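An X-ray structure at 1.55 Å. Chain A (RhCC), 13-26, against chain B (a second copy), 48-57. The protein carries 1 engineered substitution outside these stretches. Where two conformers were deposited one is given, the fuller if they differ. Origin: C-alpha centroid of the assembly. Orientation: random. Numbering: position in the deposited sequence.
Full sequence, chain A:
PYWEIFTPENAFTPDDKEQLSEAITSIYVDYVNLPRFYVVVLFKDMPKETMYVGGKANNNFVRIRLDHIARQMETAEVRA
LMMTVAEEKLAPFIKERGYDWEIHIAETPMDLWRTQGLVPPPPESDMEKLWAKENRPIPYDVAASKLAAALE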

# COMPACT_ATOMS: atom_id res chain seq x y z
N THR A 13 3.22 -24.01 1.75
CA THR A 13 4.19 -24.63 0.85
C THR A 13 4.12 -23.98 -0.53
O THR A 13 3.15 -23.25 -0.83
N PRO A 14 5.12 -24.22 -1.39
CA PRO A 14 4.97 -23.72 -2.76
C PRO A 14 3.71 -24.27 -3.44
O PRO A 14 3.05 -23.53 -4.16
N ASP A 15 3.36 -25.53 -3.21
CA ASP A 15 2.14 -26.08 -3.77
C ASP A 15 0.91 -25.32 -3.28
O ASP A 15 -0.01 -25.03 -4.05
N ASP A 16 0.91 -24.98 -1.99
CA ASP A 16 -0.16 -24.17 -1.39
C ASP A 16 -0.33 -22.83 -2.10
O ASP A 16 -1.45 -22.39 -2.41
N LYS A 17 0.81 -22.17 -2.30
CA LYS A 17 0.85 -20.84 -2.89
C LYS A 17 0.41 -20.89 -4.34
O LYS A 17 -0.27 -19.98 -4.83
N GLU A 18 0.81 -21.95 -5.04
CA GLU A 18 0.37 -22.15 -6.42
C GLU A 18 -1.13 -22.31 -6.45
O GLU A 18 -1.82 -21.64 -7.21
N GLN A 19 -1.65 -23.18 -5.60
CA GLN A 19 -3.07 -23.45 -5.63
C GLN A 19 -3.86 -22.23 -5.20
O GLN A 19 -4.87 -21.92 -5.82
N LEU A 20 -3.41 -21.52 -4.17
CA LEU A 20 -4.15 -20.34 -3.73
C LEU A 20 -4.05 -19.21 -4.75
O LEU A 20 -5.07 -18.56 -5.04
N SER A 21 -2.86 -18.99 -5.32
CA SER A 21 -2.71 -17.90 -6.28
C SER A 21 -3.47 -18.25 -7.55
O SER A 21 -3.99 -17.36 -8.22
N GLU A 22 -3.58 -19.55 -7.85
CA GLU A 22 -4.42 -20.00 -8.97
C GLU A 22 -5.90 -19.71 -8.71
O GLU A 22 -6.63 -19.26 -9.63
N ALA A 23 -6.36 -19.96 -7.49
CA ALA A 23 -7.75 -19.71 -7.13
C ALA A 23 -8.07 -18.22 -7.23
O ALA A 23 -9.13 -17.83 -7.73
N ILE A 24 -7.15 -17.40 -6.74
CA ILE A 24 -7.27 -15.94 -6.87
C ILE A 24 -7.28 -15.49 -8.33
O ILE A 24 -8.15 -14.71 -8.73
N THR A 25 -6.36 -16.00 -9.14
CA THR A 25 -6.33 -15.69 -10.57
C THR A 25 -7.67 -16.05 -11.23
O THR A 25 -8.16 -15.30 -12.07
N SER A 26 -8.27 -17.17 -10.81
CA SER A 26 -9.52 -17.63 -11.42
C SER A 26 -10.67 -16.64 -11.21
O SER A 26 -11.55 -16.54 -12.06
N LYS B 48 12.61 -16.98 -3.99
CA LYS B 48 11.93 -17.83 -4.97
C LYS B 48 10.64 -18.41 -4.38
O LYS B 48 10.54 -18.61 -3.16
N GLU B 49 9.66 -18.63 -5.25
CA GLU B 49 8.34 -19.15 -4.88
C GLU B 49 7.61 -18.25 -3.88
O GLU B 49 6.92 -18.73 -2.98
N THR B 50 7.76 -16.93 -4.03
CA THR B 50 6.94 -16.00 -3.25
C THR B 50 6.17 -15.00 -4.11
O THR B 50 5.21 -14.40 -3.64
N MET B 51 6.58 -14.80 -5.36
CA MET B 51 5.88 -13.90 -6.27
C MET B 51 5.16 -14.74 -7.31
O MET B 51 5.81 -15.39 -8.13
N TYR B 52 3.83 -14.75 -7.26
CA TYR B 52 3.03 -15.57 -8.16
C TYR B 52 2.27 -14.70 -9.15
O TYR B 52 1.49 -13.84 -8.76
N VAL B 53 2.53 -14.94 -10.44
CA VAL B 53 1.96 -14.16 -11.51
C VAL B 53 1.09 -15.10 -12.34
O VAL B 53 1.58 -16.11 -12.84
N GLY B 54 -0.20 -14.79 -12.46
CA GLY B 54 -1.12 -15.65 -13.18
C GLY B 54 -1.18 -17.06 -12.59
O GLY B 54 -1.40 -18.04 -13.30
N GLY B 55 -0.95 -17.16 -11.29
CA GLY B 55 -1.09 -18.43 -10.60
C GLY B 55 0.14 -19.31 -10.67
O GLY B 55 0.09 -20.49 -10.32
N LYS B 56 1.25 -18.76 -11.17
CA LYS B 56 2.48 -19.53 -11.28
C LYS B 56 3.63 -18.72 -10.72
O LYS B 56 3.70 -17.51 -10.94
N ALA B 57 4.54 -19.39 -10.00
CA ALA B 57 5.70 -18.71 -9.42
C ALA B 57 6.53 -18.08 -10.52
O ALA B 57 6.91 -18.74 -11.48

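Measured between CA atoms, the two stretches come closest at a residue without a side chain: Glu22(A) CA and Gly55(B) CA lie 4.0 Å apart. Gly55(B) sits in the type I' turn from Val53(B) to Lys56(B) with phi/psi of 84/9. An ideal CB there would point toward the helix and fall 2.6 Å from Glu22(A) OE1, a clash, and the backbone angles alone already call for glycine.

Ser21(A) and Thr25(A) both point toward chain B, yet both spend their hydroxyl protons on their own helix. Ser21(A), chi1 p, donates from OG to Lys17(A) O at 2.7 Å; Thr25(A), chi1 m, donates from OG1 to Ser21(A) O at 2.8 Å. Toward chain B they therefore act by packing: Ser21(A) OG is 3.4 Å from Gly55(B) CA, and Thr25(A) OG1 is 3.3 Å from Gly55(B) N, where a poor angle rules out a hydrogen bond.

Tyr52(B), chi1 m, points toward the helix and has the largest covered area, 82 Å². Lys17(A) C lies over one ring face, while Lys17(A) CB approaches Tyr52(B) CZ at 3.5 Å and Ser21(A) OG approaches Tyr52(B) CD2 at 3.3 Å. Lys17(A), with chi1 m, chi2 t, chi3 off its wells at -97° and chi4 t, runs past the ring so that its NZ donates to Glu49(B) O at 2.8 Å, the only direct hydrogen bond between the stretches.

Waters supply the remaining polar links. Water 1 donates to Glu49(B) OE1 (2.9 Å) and weakly to Pro14(A) O (3.4 Å), and also bonds Tyr52(B) OH (2.9 Å). Glu18(A), chi1 and chi2 both t, receives a bond at OE2 from water 2 (2.5 Å), which accepts from Ala57(B) N (2.9 Å). Water 3 donates to Glu22(A) OE1 (2.5 Å) and Gly55(B) O (3.1 Å), bridging beside the glycine.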

# COMPACT_ATOMS: atom_id res chain seq x y z
CB THR A 13 3.92 -26.14 0.70
OG1 THR A 13 2.65 -26.32 0.08
CG2 THR A 13 3.93 -26.84 2.06
CB PRO A 14 6.25 -24.21 -3.46
CG PRO A 14 7.25 -24.26 -2.32
CD PRO A 14 6.46 -24.78 -1.15
CB ASP A 15 2.02 -27.58 -3.44
CG ASP A 15 0.86 -28.25 -4.14
OD1 ASP A 15 1.05 -28.72 -5.28
OD2 ASP A 15 -0.23 -28.33 -3.53
CB ASP A 16 0.12 -23.88 0.08
CG ASP A 16 -0.18 -25.05 0.98
OD1 ASP A 16 -0.84 -26.01 0.54
OD2 ASP A 16 0.22 -24.98 2.16
CB LYS A 17 2.25 -20.25 -2.75
CG LYS A 17 2.62 -19.92 -1.31
CD LYS A 17 3.95 -19.19 -1.18
CE LYS A 17 5.07 -20.14 -0.87
NZ LYS A 17 6.24 -19.39 -0.31
CB GLU A 18 1.05 -23.37 -7.04
CG GLU A 18 0.78 -23.48 -8.53
CD GLU A 18 1.64 -24.53 -9.19
OE1 GLU A 18 1.40 -25.74 -8.94
OE2 GLU A 18 2.56 -24.15 -9.93
CB GLN A 19 -3.40 -24.66 -4.76
CG GLN A 19 -2.84 -25.95 -5.31
CD GLN A 19 -3.21 -27.14 -4.45
OE1 GLN A 19 -4.20 -27.12 -3.73
NE2 GLN A 19 -2.40 -28.20 -4.53
CB LEU A 20 -3.67 -19.88 -2.35
CG LEU A 20 -4.22 -18.57 -1.77
CD1 LEU A 20 -5.74 -18.56 -1.72
CD2 LEU A 20 -3.66 -18.33 -0.39
CB SER A 21 -1.24 -17.60 -6.59
OG SER A 21 -0.60 -18.68 -7.23
CB GLU A 22 -4.23 -21.50 -9.25
CG GLU A 22 -5.28 -22.07 -10.19
CD GLU A 22 -5.19 -21.47 -11.58
OE1 GLU A 22 -4.10 -20.96 -11.94
OE2 GLU A 22 -6.21 -21.49 -12.31
CB ALA A 23 -8.05 -20.24 -5.72
CB ILE A 24 -6.12 -15.26 -6.12
CG1 ILE A 24 -6.29 -15.47 -4.62
CG2 ILE A 24 -6.06 -13.77 -6.43
CD1 ILE A 24 -4.99 -15.27 -3.85
CB THR A 25 -5.16 -16.42 -11.25
OG1 THR A 25 -3.94 -15.94 -10.68
CG2 THR A 25 -5.09 -16.15 -12.76
CB SER A 26 -9.91 -19.02 -10.90
OG SER A 26 -10.54 -18.96 -9.62
CB LYS B 48 12.86 -18.95 -5.45
CG LYS B 48 14.03 -18.48 -6.29
CD LYS B 48 14.68 -19.65 -7.02
CE LYS B 48 15.91 -19.21 -7.81
NZ LYS B 48 17.05 -18.89 -6.91
CB GLU B 49 8.46 -20.57 -4.31
CG GLU B 49 9.35 -21.50 -5.13
CD GLU B 49 8.95 -21.55 -6.60
OE1 GLU B 49 7.82 -21.97 -6.89
OE2 GLU B 49 9.78 -21.16 -7.45
CB THR B 50 7.79 -15.22 -2.21
OG1 THR B 50 8.76 -14.38 -2.86
CG2 THR B 50 8.51 -16.19 -1.26
CB MET B 51 6.82 -12.91 -6.97
CG MET B 51 7.70 -12.06 -6.05
SD MET B 51 8.78 -10.87 -6.90
CE MET B 51 7.64 -9.55 -7.32
CB TYR B 52 2.06 -16.47 -7.35
CG TYR B 52 2.80 -17.61 -6.71
CD1 TYR B 52 3.64 -17.39 -5.63
CD2 TYR B 52 2.72 -18.90 -7.24
CE1 TYR B 52 4.35 -18.41 -5.07
CE2 TYR B 52 3.44 -19.94 -6.67
CZ TYR B 52 4.26 -19.68 -5.59
OH TYR B 52 4.98 -20.70 -5.00
CB VAL B 53 3.06 -13.51 -12.39
CG1 VAL B 53 2.43 -12.81 -13.61
CG2 VAL B 53 3.91 -12.55 -11.57
CB LYS B 56 2.77 -19.92 -12.74
CG LYS B 56 1.67 -20.77 -13.38
CD LYS B 56 1.99 -21.11 -14.84
CE LYS B 56 0.81 -21.83 -15.50
NZ LYS B 56 1.09 -22.20 -16.92
CB ALA B 57 6.53 -19.69 -8.61
O HOH W 1 5.08 -22.96 -6.77
O HOH W 2 4.16 -22.21 -9.51
O HOH W 3 -1.90 -22.11 -12.10